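Long-range contacts in enolase from the environmental genome shotgun sequencing of the Sargasso Sea (PDB 2QGY), which is of unknown function but binds magnesium and belongs to the enolase superfamily, so it probably acts on a carboxylate substrate by removing a proton next to the carboxylate: residues A[12-17]-A[40-45]; A[80-85]-A[111-116]; A[232-237]-A[261-266]; A[245-250]-A[268-273]; A[32-37]-A[303-308]. One frame throughout, in Å; residues are numbered along the deposited sequence. Where two conformers were deposited one is given.

Interaction 1: A[12-17]-A[40-45]; sequences KLSRLK and KITTED
Lys17 and Lys40 close one end of this antiparallel strand pair with two backbone hydrogen bonds, Lys17 N to Lys40 O and Lys40 N to Lys17 O, each 2.8 Å. Midway along, Thr42 O is gripped by two donors, Ser14 N at 2.8 Å and Arg15 N at 3.1 Å, and Thr42 N returns a bond to Arg15 O. Two residues facing one make this a classic beta bulge, where the register slips by one. Ser14 N lies in the plane of the Thr42 carbonyl, whereas Arg15 N is tilted 15° from it. Past the bulge Glu44 N donates to Lys12 O (2.9 Å), and a water bridges Lys12 O and Asp45 N. The Glu44 and Lys12 side chains run side by side, but Lys12 NZ stays 5.8 Å from Glu44 OE2, too far for a salt bridge, so any attraction is at most long-range. On the buried face, Ile41 has CG1 anti to the carbonyl carbon (chi1 -74°) and reaches two leucines: its CG2 meets Leu13 CD2 at 3.8 Å and its CG1 meets Leu16 CD1 at 3.9 Å. Within the antiparallel sheet of the N-terminal domain, strand 48-53 flanks 37-43 and strand 373-379 flanks 13-21. Helix 60-74 covers Leu13 and Leu16 through Phe71, and helix 99-120 covers Ile41 through Ile108 and Ile115.

Interaction 2: A[80-85]-A[111-116]; sequences LSIKSF and ALWDIS
Ile82 wedges its side chain between Leu112, Trp113 and Ser116, one turn of the facing helix. From CB the two branches part. CG1, anti to the carbonyl carbon (chi1 -65°), passes Leu112 CB at 4.0 Å, while CG2 comes to 3.6 Å from Trp113 NE1, the indole nitrogen that is itself bonded to Glu109. At the tip, CD1 lies over the face of the indole, 3.5 Å from the centroid of the six-membered ring and 15° off its normal, a CH-pi contact. The same methyl is 3.4 Å from Ser116 OG. That hydroxyl donates to Leu112 O within its own helix and accepts from a water that in turn accepts from Ile82 N, a polar bridge beside the apolar wedge. Farther along, Leu112 CD1 reaches Phe85 CB at 3.6 Å, the two side chains crossing at about a right angle. Ser81 and Ser84 form a capping box that starts helix 82-93: Ser84 N donates to Ser81 OG and Ser81 N to Ser84 OG. The contact thus pairs helix 82-93 with helix 99-120 in the N-terminal domain, while Leu124, Leu127 and Leu128 of helix 124-128 and Ile283 of barrel helix 282-294 also pack on Trp113.

Interaction 3: A[232-237]-A[261-266]; sequences ENISLL and RELISR
Ile234 carries most of the apolar contact, reaching three residues of 261-266. Its CD1 presses against Glu262 CG at 3.2 Å, a tight approach, and its CG1 meets Leu263 CD2 at 4.0 Å. Leu263 CD2 also touches Leu237 CD1 at 3.6 Å, so this methyl meets Ile234 and Leu237 alike. Between the apolar and the charged groups, Ile234 CG2 sits over the centre of one face of the Arg266 guanidinium, 3.6 Å from CZ. Bends at chi2 (-87°) and chi3 (-69°) set CD and then NE, and the guanidinium beyond turns a face to Ile234 CG2. The charged part is a salt bridge inside 261-266: Arg266 NH2 donates to Glu262 OE2 at 2.9 Å, with the oxygen in the guanidinium plane and using its anti lone pair. On the other helix, Asn233 is the N-cap of 234-243, its OD1 accepting from Leu236 N at 3.1 Å. The second subunit adds to the polar network: Glu262 OE2 of that subunit pairs with Arg266 NH1, its Glu262 OE1 with Ser235 OG, and its Ser235 OG with Glu262 OE2 here. A methyl on the guanidinium face and carboxylates from both chains thus hold Arg266, and two neighbouring helices of the barrel domain meet the dimer interface through this charge cluster, where each Glu262 probably offsets positive charge on Arg266 of both chains.

Interaction 4: A[245-250]-A[268-273]; sequences NMKVVT and AADIFN
Asp270 turns its carboxylate to the backbone of the neighbouring strand: OD2, through its anti lone pair, accepts from Val248 N at 2.7 Å, and OD1 bonds Lys241 in a salt bridge. A water also donates to Asp270 OD2 and to Met246 O. At the other end Asn273 CG, set between the backbone N and the carbonyl carbon (chi1 70°), lies 3.5 Å from Val249 CG1, which stands above the amide plane, and Asn273 OD1 accepts from Glu252 N. The Phe272 ring packs edge-to-face with Phe260. Strands 248-250 and 271-272 lie parallel, joined by helix 257-265 in a beta-alpha-beta crossover of the TIM-type barrel found in enolase superfamily C-terminal domains. Val248 O takes two donors, Asp270 N at 2.9 Å and Ile271 N at 3.1 Å. Next come Thr250 N to Ile271 O (3.3 Å) and Asn273 N to Thr250 O (3.0 Å), the last with its donor 45° out of the carbonyl plane. Val249 and Ile271 share one face of the sheet, where Val249 CG2 meets Ile271 CB at 3.8 Å; Thr250 and Phe272 share the other, and Thr250 CG2 also meets Ala269 CB. The Asn273 side chain comes within about 4 Å of the magnesium ion bound by Asp200, Glu226 and Glu252.

Interaction 5: A[32-37]-A[303-308]; sequences NTKKFI and CWNSMS
Lys34 CG sits between its backbone N and carbonyl carbon (chi1 54°), the extended chi2 (-179°) carries CD over the Trp304 indole, and a bend at chi3 (-51°) then turns CE. This joins a loop of the N-terminal domain to a loop that follows barrel strand 298-299, with the Trp304 side chain about 8 Å from the magnesium ion. Lys34 CD lies 3.5 Å from the centroid of the Trp304 five-membered ring, a CH-pi contact, and NZ lies over the six-membered ring, a cation-pi contact. NZ also donates to Trp304 O at 2.9 Å, to Ser55 O and to a water near Asn305 OD1, so three acceptors hold the ammonium; Asn305 ND2 bonds Asp275. Phe36 receives Ser306 on one ring face, with Ser306 N 3.3 Å from Phe36 CE1, and has Lys34 O over the opposite face. Ser306 CB makes a CH-pi contact with the same ring, 3.9 Å from its centroid, and Ser306 OG accepts from Ser308 N at 2.9 Å in an ST turn.

How the interactions relate
Interactions 1 and 2 belong to the N-terminal domain, their centres about 12 Å apart; they touch where Leu13 meets Leu80 and where Ile41 and Thr43 meet Ile115, so sheet and helices share a core. Interactions 3 and 4 lie in the barrel domain, centres about 11 Å apart; their segments alternate along the chain, and Leu263 O probably accepts from Ala268 N. Interactions 1 and 4, centres about 39 Å apart, lie on opposite sides of the chain's centre. Interaction 5 spans the two domains and takes in interactions 2, 3 and 4 between its ends in sequence; Asn273 and Trp304 bring side chains of interactions 4 and 5 to about 4 and 8 Å from the magnesium ion.

Interaction 1: A[12-17]-A[40-45]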
# COMPACT_ATOMS: atom_id res chain seq x y z
N LYS A 12 0.96 11.04 -27.28
CA LYS A 12 -0.27 10.42 -26.80
C LYS A 12 -0.17 8.89 -26.88
O LYS A 12 0.53 8.36 -27.73
CB LYS A 12 -1.48 10.89 -27.61
CG LYS A 12 -1.91 12.34 -27.37
CD LYS A 12 -3.39 12.54 -27.71
CE LYS A 12 -3.65 13.83 -28.49
NZ LYS A 12 -4.16 14.95 -27.66
N LEU A 13 -0.86 8.19 -25.99
CA LEU A 13 -0.90 6.74 -26.01
C LEU A 13 -2.14 6.31 -26.71
O LEU A 13 -3.19 6.94 -26.55
CB LEU A 13 -0.87 6.16 -24.58
CG LEU A 13 0.26 6.61 -23.66
CD1 LEU A 13 0.15 5.90 -22.32
CD2 LEU A 13 1.66 6.34 -24.28
N SER A 14 -2.07 5.23 -27.48
CA SER A 14 -3.25 4.78 -28.20
C SER A 14 -3.85 3.47 -27.70
O SER A 14 -5.08 3.30 -27.75
CB SER A 14 -3.05 4.77 -29.72
OG SER A 14 -2.02 3.89 -30.11
N ARG A 15 -3.01 2.57 -27.20
CA ARG A 15 -3.50 1.24 -26.89
C ARG A 15 -2.85 0.65 -25.65
O ARG A 15 -1.69 0.92 -25.38
CB ARG A 15 -3.27 0.32 -28.09
CG ARG A 15 -4.19 -0.87 -28.15
CD ARG A 15 -4.10 -1.56 -29.53
NE ARG A 15 -4.65 -0.72 -30.60
CZ ARG A 15 -5.79 -0.96 -31.25
NH1 ARG A 15 -6.52 -2.03 -30.95
NH2 ARG A 15 -6.20 -0.13 -32.21
N LEU A 16 -3.66 -0.11 -24.90
CA LEU A 16 -3.16 -0.90 -23.77
C LEU A 16 -3.60 -2.33 -23.93
O LEU A 16 -4.76 -2.60 -24.21
CB LEU A 16 -3.68 -0.33 -22.43
CG LEU A 16 -3.37 -1.11 -21.12
CD1 LEU A 16 -1.90 -1.10 -20.77
CD2 LEU A 16 -4.20 -0.52 -19.96
N LYS A 17 -2.66 -3.25 -23.71
CA LYS A 17 -2.98 -4.65 -23.50
C LYS A 17 -2.37 -5.12 -22.18
O LYS A 17 -1.23 -4.77 -21.84
CB LYS A 17 -2.37 -5.47 -24.63
CG LYS A 17 -2.75 -6.98 -24.62
CD LYS A 17 -4.26 -7.24 -24.65
CE LYS A 17 -4.59 -8.74 -24.64
NZ LYS A 17 -4.53 -9.32 -26.04
N LYS A 40 1.44 -4.22 -22.47
CA LYS A 40 2.05 -3.61 -23.63
C LYS A 40 1.25 -2.35 -23.93
O LYS A 40 0.04 -2.40 -24.04
CB LYS A 40 2.00 -4.56 -24.84
CG LYS A 40 2.83 -4.01 -25.98
CD LYS A 40 2.76 -4.88 -27.26
CE LYS A 40 1.59 -4.51 -28.13
NZ LYS A 40 1.64 -5.40 -29.36
N ILE A 41 1.96 -1.23 -24.05
CA ILE A 41 1.38 0.08 -24.36
C ILE A 41 1.88 0.41 -25.76
O ILE A 41 3.05 0.20 -26.06
CB ILE A 41 1.87 1.14 -23.35
CG1 ILE A 41 1.17 0.94 -21.98
CG2 ILE A 41 1.64 2.56 -23.89
CD1 ILE A 41 1.54 1.96 -20.91
N THR A 42 0.98 0.91 -26.62
CA THR A 42 1.34 1.39 -27.96
C THR A 42 1.07 2.90 -28.01
O THR A 42 -0.01 3.36 -27.62
CB THR A 42 0.50 0.70 -29.07
OG1 THR A 42 0.54 -0.72 -28.87
CG2 THR A 42 1.09 1.03 -30.49
N THR A 43 2.06 3.67 -28.45
CA THR A 43 1.84 5.10 -28.57
C THR A 43 1.11 5.40 -29.88
O THR A 43 1.00 4.54 -30.75
CB THR A 43 3.15 5.90 -28.58
OG1 THR A 43 3.85 5.66 -29.82
CG2 THR A 43 4.05 5.51 -27.39
N GLU A 44 0.68 6.65 -30.02
CA GLU A 44 0.03 7.14 -31.23
C GLU A 44 0.95 7.01 -32.46
O GLU A 44 0.48 6.80 -33.59
CB GLU A 44 -0.37 8.59 -31.02
CG GLU A 44 -1.45 9.08 -31.93
CD GLU A 44 -2.07 10.36 -31.43
OE1 GLU A 44 -1.35 11.40 -31.37
OE2 GLU A 44 -3.28 10.33 -31.10
N ASP A 45 2.25 7.12 -32.25
CA ASP A 45 3.23 6.96 -33.33
C ASP A 45 3.62 5.51 -33.61
O ASP A 45 4.45 5.23 -34.48
CB ASP A 45 4.45 7.84 -33.07
CG ASP A 45 4.11 9.33 -33.05
OD1 ASP A 45 3.14 9.74 -33.73
OD2 ASP A 45 4.81 10.10 -32.35
O HOH W 1 2.91 9.07 -29.86

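Interaction 2: A[80-85]-A[111-116]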
# COMPACT_ATOMS: atom_id res chain seq x y z
N LEU A 80 3.39 13.72 -23.36
CA LEU A 80 3.76 12.75 -22.32
C LEU A 80 5.24 12.34 -22.37
O LEU A 80 5.81 12.12 -23.44
CB LEU A 80 2.87 11.51 -22.40
CG LEU A 80 2.95 10.47 -21.28
CD1 LEU A 80 2.46 11.04 -19.94
CD2 LEU A 80 2.14 9.23 -21.67
N SER A 81 5.85 12.25 -21.19
CA SER A 81 7.19 11.72 -21.01
C SER A 81 7.22 10.91 -19.71
O SER A 81 6.26 10.93 -18.95
CB SER A 81 8.20 12.85 -20.94
OG SER A 81 8.04 13.61 -19.74
N ILE A 82 8.33 10.20 -19.49
CA ILE A 82 8.54 9.47 -18.22
C ILE A 82 8.38 10.46 -17.07
O ILE A 82 7.63 10.20 -16.12
CB ILE A 82 9.92 8.81 -18.16
CG1 ILE A 82 10.02 7.71 -19.21
CG2 ILE A 82 10.17 8.16 -16.75
CD1 ILE A 82 11.47 7.44 -19.59
N LYS A 83 9.04 11.61 -17.19
CA LYS A 83 8.96 12.67 -16.17
C LYS A 83 7.55 13.21 -15.97
O LYS A 83 7.12 13.33 -14.83
CB LYS A 83 9.92 13.82 -16.49
CG LYS A 83 9.93 14.92 -15.43
CD LYS A 83 11.21 15.75 -15.48
CE LYS A 83 11.05 17.07 -14.73
NZ LYS A 83 12.20 18.00 -14.98
N SER A 84 6.83 13.55 -17.04
CA SER A 84 5.50 14.11 -16.83
C SER A 84 4.55 13.02 -16.30
O SER A 84 3.64 13.31 -15.53
CB SER A 84 4.94 14.84 -18.07
OG SER A 84 4.70 13.96 -19.14
N PHE A 85 4.78 11.78 -16.72
CA PHE A 85 4.04 10.65 -16.14
C PHE A 85 4.28 10.60 -14.62
O PHE A 85 3.33 10.57 -13.83
CB PHE A 85 4.47 9.31 -16.76
CG PHE A 85 3.93 8.11 -16.01
CD1 PHE A 85 2.57 7.81 -16.06
CD2 PHE A 85 4.76 7.31 -15.25
CE1 PHE A 85 2.04 6.72 -15.36
CE2 PHE A 85 4.23 6.20 -14.55
CZ PHE A 85 2.88 5.92 -14.61
N ALA A 111 7.15 0.41 -19.05
CA ALA A 111 6.79 0.45 -20.50
C ALA A 111 7.19 1.77 -21.19
O ALA A 111 7.59 1.77 -22.37
CB ALA A 111 5.32 0.19 -20.71
N LEU A 112 7.05 2.88 -20.47
CA LEU A 112 7.45 4.19 -21.01
C LEU A 112 8.98 4.27 -21.20
O LEU A 112 9.48 4.88 -22.16
CB LEU A 112 6.91 5.33 -20.15
CG LEU A 112 5.39 5.49 -19.99
CD1 LEU A 112 5.04 6.70 -19.18
CD2 LEU A 112 4.60 5.51 -21.35
N TRP A 113 9.73 3.62 -20.30
CA TRP A 113 11.18 3.51 -20.46
C TRP A 113 11.55 2.70 -21.69
O TRP A 113 12.52 3.05 -22.39
CB TRP A 113 11.86 2.90 -19.23
CG TRP A 113 12.08 3.89 -18.11
CD1 TRP A 113 11.36 4.00 -16.96
CD2 TRP A 113 13.10 4.91 -18.05
NE1 TRP A 113 11.87 5.01 -16.17
CE2 TRP A 113 12.93 5.59 -16.81
CE3 TRP A 113 14.14 5.31 -18.89
CZ2 TRP A 113 13.74 6.66 -16.42
CZ3 TRP A 113 14.95 6.37 -18.50
CH2 TRP A 113 14.75 7.03 -17.27
N ASP A 114 10.82 1.61 -21.94
CA ASP A 114 11.07 0.75 -23.10
C ASP A 114 10.86 1.61 -24.35
O ASP A 114 11.70 1.64 -25.28
CB ASP A 114 10.06 -0.42 -23.06
CG ASP A 114 10.38 -1.52 -24.09
OD1 ASP A 114 11.55 -1.67 -24.49
OD2 ASP A 114 9.46 -2.28 -24.47
N ILE A 115 9.73 2.30 -24.37
CA ILE A 115 9.36 3.21 -25.49
C ILE A 115 10.46 4.26 -25.68
O ILE A 115 10.97 4.44 -26.80
CB ILE A 115 7.99 3.88 -25.25
CG1 ILE A 115 6.89 2.82 -25.45
CG2 ILE A 115 7.76 5.13 -26.22
CD1 ILE A 115 5.53 3.15 -24.81
N SER A 116 10.85 4.91 -24.59
CA SER A 116 11.92 5.92 -24.63
C SER A 116 13.23 5.38 -25.19
O SER A 116 13.90 6.06 -26.00
CB SER A 116 12.11 6.55 -23.24
OG SER A 116 10.93 7.28 -22.94
O HOH W 2 10.32 9.86 -21.70

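Interaction 3: A[232-237]-A[261-266]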
# COMPACT_ATOMS: atom_id res chain seq x y z
N GLU A 232 8.72 -2.81 8.14
CA GLU A 232 8.17 -1.59 8.73
C GLU A 232 8.57 -1.41 10.19
O GLU A 232 8.40 -0.32 10.74
CB GLU A 232 6.66 -1.54 8.60
CG GLU A 232 6.21 -1.31 7.17
CD GLU A 232 4.73 -1.06 7.09
OE1 GLU A 232 4.29 0.08 7.34
OE2 GLU A 232 4.00 -2.01 6.77
N ASN A 233 9.07 -2.47 10.81
CA ASN A 233 9.52 -2.38 12.21
C ASN A 233 10.99 -1.96 12.21
O ASN A 233 11.88 -2.78 12.39
CB ASN A 233 9.35 -3.72 12.93
CG ASN A 233 9.50 -3.58 14.47
OD1 ASN A 233 10.11 -2.64 14.97
ND2 ASN A 233 8.90 -4.50 15.20
N ILE A 234 11.22 -0.68 11.96
CA ILE A 234 12.57 -0.18 11.77
C ILE A 234 13.36 -0.34 13.08
O ILE A 234 14.57 -0.66 13.05
CB ILE A 234 12.59 1.28 11.20
CG1 ILE A 234 11.76 1.35 9.90
CG2 ILE A 234 14.02 1.75 10.94
CD1 ILE A 234 11.73 2.71 9.24
N SER A 235 12.68 -0.14 14.20
CA SER A 235 13.31 -0.32 15.51
C SER A 235 13.95 -1.69 15.62
O SER A 235 15.11 -1.80 16.06
CB SER A 235 12.27 -0.11 16.62
OG SER A 235 11.85 1.24 16.61
N LEU A 236 13.21 -2.73 15.25
CA LEU A 236 13.71 -4.11 15.32
C LEU A 236 14.79 -4.38 14.29
O LEU A 236 15.75 -5.11 14.57
CB LEU A 236 12.59 -5.13 15.12
CG LEU A 236 12.00 -5.78 16.37
CD1 LEU A 236 11.23 -4.75 17.20
CD2 LEU A 236 11.12 -6.96 15.97
N LEU A 237 14.66 -3.79 13.11
CA LEU A 237 15.70 -3.97 12.08
C LEU A 237 17.03 -3.45 12.61
O LEU A 237 18.09 -4.10 12.46
CB LEU A 237 15.36 -3.22 10.78
CG LEU A 237 14.45 -3.84 9.73
CD1 LEU A 237 14.07 -2.74 8.73
CD2 LEU A 237 15.16 -4.99 9.03
N ARG A 261 14.20 6.25 2.61
CA ARG A 261 14.95 7.35 3.22
C ARG A 261 15.02 7.19 4.73
O ARG A 261 16.04 7.46 5.31
CB ARG A 261 14.38 8.72 2.83
CG ARG A 261 14.84 9.10 1.45
CD ARG A 261 14.03 10.22 0.84
NE ARG A 261 14.55 10.52 -0.48
CZ ARG A 261 13.89 11.22 -1.40
NH1 ARG A 261 12.68 11.70 -1.12
NH2 ARG A 261 14.44 11.47 -2.57
N GLU A 262 13.92 6.79 5.36
CA GLU A 262 13.93 6.51 6.80
C GLU A 262 14.90 5.38 7.13
O GLU A 262 15.63 5.48 8.12
CB GLU A 262 12.53 6.17 7.31
CG GLU A 262 12.43 5.82 8.84
CD GLU A 262 12.66 7.01 9.76
OE1 GLU A 262 12.60 8.15 9.28
OE2 GLU A 262 12.91 6.80 10.98
N LEU A 263 14.91 4.30 6.34
CA LEU A 263 15.86 3.19 6.61
C LEU A 263 17.30 3.71 6.52
O LEU A 263 18.13 3.36 7.34
CB LEU A 263 15.70 2.01 5.62
CG LEU A 263 14.38 1.23 5.65
CD1 LEU A 263 14.43 0.33 4.42
CD2 LEU A 263 14.31 0.36 6.92
N ILE A 264 17.57 4.56 5.53
CA ILE A 264 18.92 5.14 5.42
C ILE A 264 19.28 5.96 6.67
O ILE A 264 20.39 5.83 7.21
CB ILE A 264 19.08 5.99 4.15
CG1 ILE A 264 19.05 5.13 2.89
CG2 ILE A 264 20.45 6.73 4.12
CD1 ILE A 264 18.93 5.98 1.58
N SER A 265 18.32 6.79 7.10
CA SER A 265 18.47 7.72 8.25
C SER A 265 18.81 6.98 9.51
O SER A 265 19.57 7.45 10.35
CB SER A 265 17.15 8.45 8.53
OG SER A 265 16.90 9.44 7.56
N ARG A 266 18.18 5.81 9.63
CA ARG A 266 18.26 5.01 10.83
C ARG A 266 19.36 3.94 10.81
O ARG A 266 19.46 3.15 11.75
CB ARG A 266 16.90 4.33 11.06
CG ARG A 266 15.71 5.31 11.34
CD ARG A 266 15.57 5.67 12.82
NE ARG A 266 15.12 4.52 13.59
CZ ARG A 266 13.85 4.08 13.64
NH1 ARG A 266 13.56 3.02 14.37
NH2 ARG A 266 12.86 4.71 12.99

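Interaction 4: A[245-250]-A[268-273]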
# COMPACT_ATOMS: atom_id res chain seq x y z
N ASN A 245 26.80 -9.73 13.20
CA ASN A 245 27.80 -9.26 12.25
C ASN A 245 27.53 -9.88 10.87
O ASN A 245 28.41 -10.49 10.25
CB ASN A 245 29.20 -9.64 12.74
CG ASN A 245 30.31 -9.00 11.91
OD1 ASN A 245 30.13 -7.93 11.32
ND2 ASN A 245 31.47 -9.67 11.86
N MET A 246 26.28 -9.77 10.44
CA MET A 246 25.85 -10.31 9.16
C MET A 246 25.07 -9.22 8.40
O MET A 246 24.36 -8.41 9.00
CB MET A 246 24.99 -11.57 9.39
CG MET A 246 25.77 -12.85 9.87
SD MET A 246 24.72 -14.25 10.37
CE MET A 246 23.70 -13.51 11.58
N LYS A 247 25.20 -9.17 7.08
CA LYS A 247 24.49 -8.15 6.32
C LYS A 247 22.97 -8.33 6.37
O LYS A 247 22.48 -9.44 6.13
CB LYS A 247 24.94 -8.17 4.88
CG LYS A 247 26.40 -7.74 4.72
CD LYS A 247 26.85 -7.87 3.29
CE LYS A 247 28.38 -7.67 3.19
NZ LYS A 247 28.82 -6.43 3.87
N VAL A 248 22.25 -7.24 6.66
CA VAL A 248 20.79 -7.28 6.76
C VAL A 248 20.15 -6.70 5.46
O VAL A 248 20.55 -5.64 4.98
CB VAL A 248 20.29 -6.56 8.06
CG1 VAL A 248 18.75 -6.41 8.12
CG2 VAL A 248 20.79 -7.28 9.35
N VAL A 249 19.17 -7.41 4.93
CA VAL A 249 18.49 -7.02 3.69
C VAL A 249 17.00 -6.78 3.99
O VAL A 249 16.38 -7.59 4.64
CB VAL A 249 18.59 -8.13 2.63
CG1 VAL A 249 17.95 -7.63 1.29
CG2 VAL A 249 20.07 -8.48 2.33
N THR A 250 16.43 -5.68 3.49
CA THR A 250 14.99 -5.44 3.68
C THR A 250 14.52 -4.62 2.50
O THR A 250 15.35 -4.01 1.83
CB THR A 250 14.68 -4.67 5.01
OG1 THR A 250 13.24 -4.61 5.23
CG2 THR A 250 15.24 -3.28 5.00
N ALA A 268 19.42 1.22 9.14
CA ALA A 268 18.64 0.05 9.51
C ALA A 268 18.93 -1.21 8.69
O ALA A 268 18.43 -2.29 9.01
CB ALA A 268 17.13 0.39 9.49
N ALA A 269 19.75 -1.08 7.66
CA ALA A 269 20.03 -2.20 6.77
C ALA A 269 21.30 -1.98 5.99
O ALA A 269 21.79 -0.86 5.86
CB ALA A 269 18.84 -2.45 5.81
N ASP A 270 21.82 -3.07 5.45
CA ASP A 270 23.05 -3.05 4.67
C ASP A 270 22.75 -3.07 3.17
O ASP A 270 23.54 -2.57 2.35
CB ASP A 270 23.87 -4.29 5.06
CG ASP A 270 24.24 -4.27 6.55
OD1 ASP A 270 25.04 -3.38 6.89
OD2 ASP A 270 23.74 -5.07 7.38
N ILE A 271 21.61 -3.66 2.81
CA ILE A 271 21.22 -3.85 1.40
C ILE A 271 19.71 -3.65 1.33
O ILE A 271 18.99 -4.12 2.19
CB ILE A 271 21.55 -5.30 0.92
CG1 ILE A 271 23.06 -5.61 1.03
CG2 ILE A 271 21.03 -5.55 -0.54
CD1 ILE A 271 23.41 -7.12 0.93
N PHE A 272 19.22 -2.97 0.30
CA PHE A 272 17.78 -2.89 0.11
C PHE A 272 17.37 -3.79 -1.07
O PHE A 272 18.09 -3.85 -2.05
CB PHE A 272 17.37 -1.46 -0.28
CG PHE A 272 17.65 -0.41 0.78
CD1 PHE A 272 17.69 -0.74 2.14
CD2 PHE A 272 17.87 0.90 0.39
CE1 PHE A 272 17.92 0.29 3.10
CE2 PHE A 272 18.09 1.92 1.36
CZ PHE A 272 18.11 1.59 2.69
N ASN A 273 16.23 -4.46 -0.98
CA ASN A 273 15.77 -5.31 -2.07
C ASN A 273 14.31 -4.97 -2.48
O ASN A 273 13.48 -5.85 -2.54
CB ASN A 273 15.96 -6.81 -1.74
CG ASN A 273 15.00 -7.30 -0.65
OD1 ASN A 273 14.57 -6.53 0.20
ND2 ASN A 273 14.63 -8.58 -0.71
O HOH W 3 24.72 -5.97 9.83

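Interaction 5: A[32-37]-A[303-308]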
# COMPACT_ATOMS: atom_id res chain seq x y z
N ASN A 32 4.67 -24.11 -8.62
CA ASN A 32 3.72 -23.42 -9.50
C ASN A 32 4.32 -22.05 -9.73
O ASN A 32 4.90 -21.46 -8.80
CB ASN A 32 2.32 -23.29 -8.87
CG ASN A 32 1.73 -24.63 -8.43
OD1 ASN A 32 1.61 -25.56 -9.23
ND2 ASN A 32 1.36 -24.73 -7.15
N THR A 33 4.27 -21.57 -10.96
CA THR A 33 4.58 -20.17 -11.22
C THR A 33 3.47 -19.32 -10.64
O THR A 33 2.31 -19.73 -10.60
CB THR A 33 4.69 -19.90 -12.72
OG1 THR A 33 3.42 -20.18 -13.32
CG2 THR A 33 5.78 -20.81 -13.30
N LYS A 34 3.82 -18.13 -10.14
CA LYS A 34 2.77 -17.20 -9.69
C LYS A 34 2.11 -16.65 -10.95
O LYS A 34 2.66 -16.79 -12.05
CB LYS A 34 3.38 -16.06 -8.85
CG LYS A 34 4.49 -15.33 -9.55
CD LYS A 34 5.18 -14.18 -8.74
CE LYS A 34 4.15 -13.22 -8.18
NZ LYS A 34 4.72 -11.88 -7.83
N LYS A 35 0.94 -16.03 -10.81
CA LYS A 35 0.33 -15.29 -11.92
C LYS A 35 1.18 -14.03 -12.18
O LYS A 35 1.55 -13.30 -11.23
CB LYS A 35 -1.11 -14.91 -11.59
CG LYS A 35 -2.00 -16.09 -11.22
CD LYS A 35 -3.47 -15.69 -11.19
CE LYS A 35 -4.40 -16.88 -10.88
NZ LYS A 35 -4.13 -17.49 -9.55
N PHE A 36 1.54 -13.78 -13.45
CA PHE A 36 2.28 -12.57 -13.80
C PHE A 36 1.32 -11.57 -14.46
O PHE A 36 0.32 -11.98 -15.03
CB PHE A 36 3.43 -12.92 -14.76
CG PHE A 36 4.34 -14.02 -14.26
CD1 PHE A 36 4.99 -13.89 -13.04
CD2 PHE A 36 4.56 -15.16 -15.02
CE1 PHE A 36 5.88 -14.90 -12.59
CE2 PHE A 36 5.42 -16.16 -14.58
CZ PHE A 36 6.07 -16.03 -13.36
N ILE A 37 1.65 -10.28 -14.37
CA ILE A 37 0.88 -9.21 -14.97
C ILE A 37 1.84 -8.50 -15.90
O ILE A 37 2.72 -7.79 -15.46
CB ILE A 37 0.36 -8.22 -13.90
CG1 ILE A 37 -0.46 -8.98 -12.84
CG2 ILE A 37 -0.38 -7.04 -14.58
CD1 ILE A 37 -0.82 -8.12 -11.57
N CYS A 303 13.06 -9.85 -7.42
CA CYS A 303 12.44 -10.10 -8.72
C CYS A 303 11.63 -11.39 -8.71
O CYS A 303 11.94 -12.36 -9.41
CB CYS A 303 13.49 -10.10 -9.86
SG CYS A 303 12.65 -10.03 -11.52
N TRP A 304 10.59 -11.42 -7.89
CA TRP A 304 9.68 -12.55 -7.92
C TRP A 304 8.58 -12.19 -8.93
O TRP A 304 7.48 -11.76 -8.59
CB TRP A 304 9.15 -12.91 -6.53
CG TRP A 304 8.34 -14.17 -6.51
CD1 TRP A 304 8.58 -15.32 -7.19
CD2 TRP A 304 7.11 -14.38 -5.80
NE1 TRP A 304 7.59 -16.25 -6.95
CE2 TRP A 304 6.69 -15.71 -6.08
CE3 TRP A 304 6.35 -13.58 -4.95
CZ2 TRP A 304 5.52 -16.25 -5.52
CZ3 TRP A 304 5.18 -14.13 -4.38
CH2 TRP A 304 4.78 -15.45 -4.69
N ASN A 305 8.94 -12.36 -10.20
CA ASN A 305 8.16 -11.87 -11.36
C ASN A 305 8.52 -12.82 -12.49
O ASN A 305 9.28 -13.80 -12.28
CB ASN A 305 8.65 -10.48 -11.77
CG ASN A 305 8.37 -9.40 -10.72
OD1 ASN A 305 7.22 -9.15 -10.36
ND2 ASN A 305 9.40 -8.72 -10.29
N SER A 306 8.01 -12.57 -13.69
CA SER A 306 8.50 -13.37 -14.84
C SER A 306 9.96 -13.09 -15.10
O SER A 306 10.48 -12.05 -14.71
CB SER A 306 7.72 -13.08 -16.10
OG SER A 306 8.33 -12.03 -16.84
N MET A 307 10.63 -14.02 -15.78
CA MET A 307 12.02 -13.79 -16.15
C MET A 307 12.11 -13.13 -17.53
O MET A 307 13.16 -13.20 -18.19
CB MET A 307 12.88 -15.08 -16.05
CG MET A 307 13.13 -15.66 -14.61
SD MET A 307 14.15 -14.56 -13.59
CE MET A 307 12.87 -13.75 -12.60
N SER A 308 11.02 -12.47 -17.95
CA SER A 308 10.99 -11.74 -19.20
C SER A 308 11.12 -10.23 -18.93
O SER A 308 12.24 -9.74 -18.75
CB SER A 308 9.72 -12.11 -20.02
OG SER A 308 8.48 -11.72 -19.41
O HOH W 4 4.98 -10.64 -10.38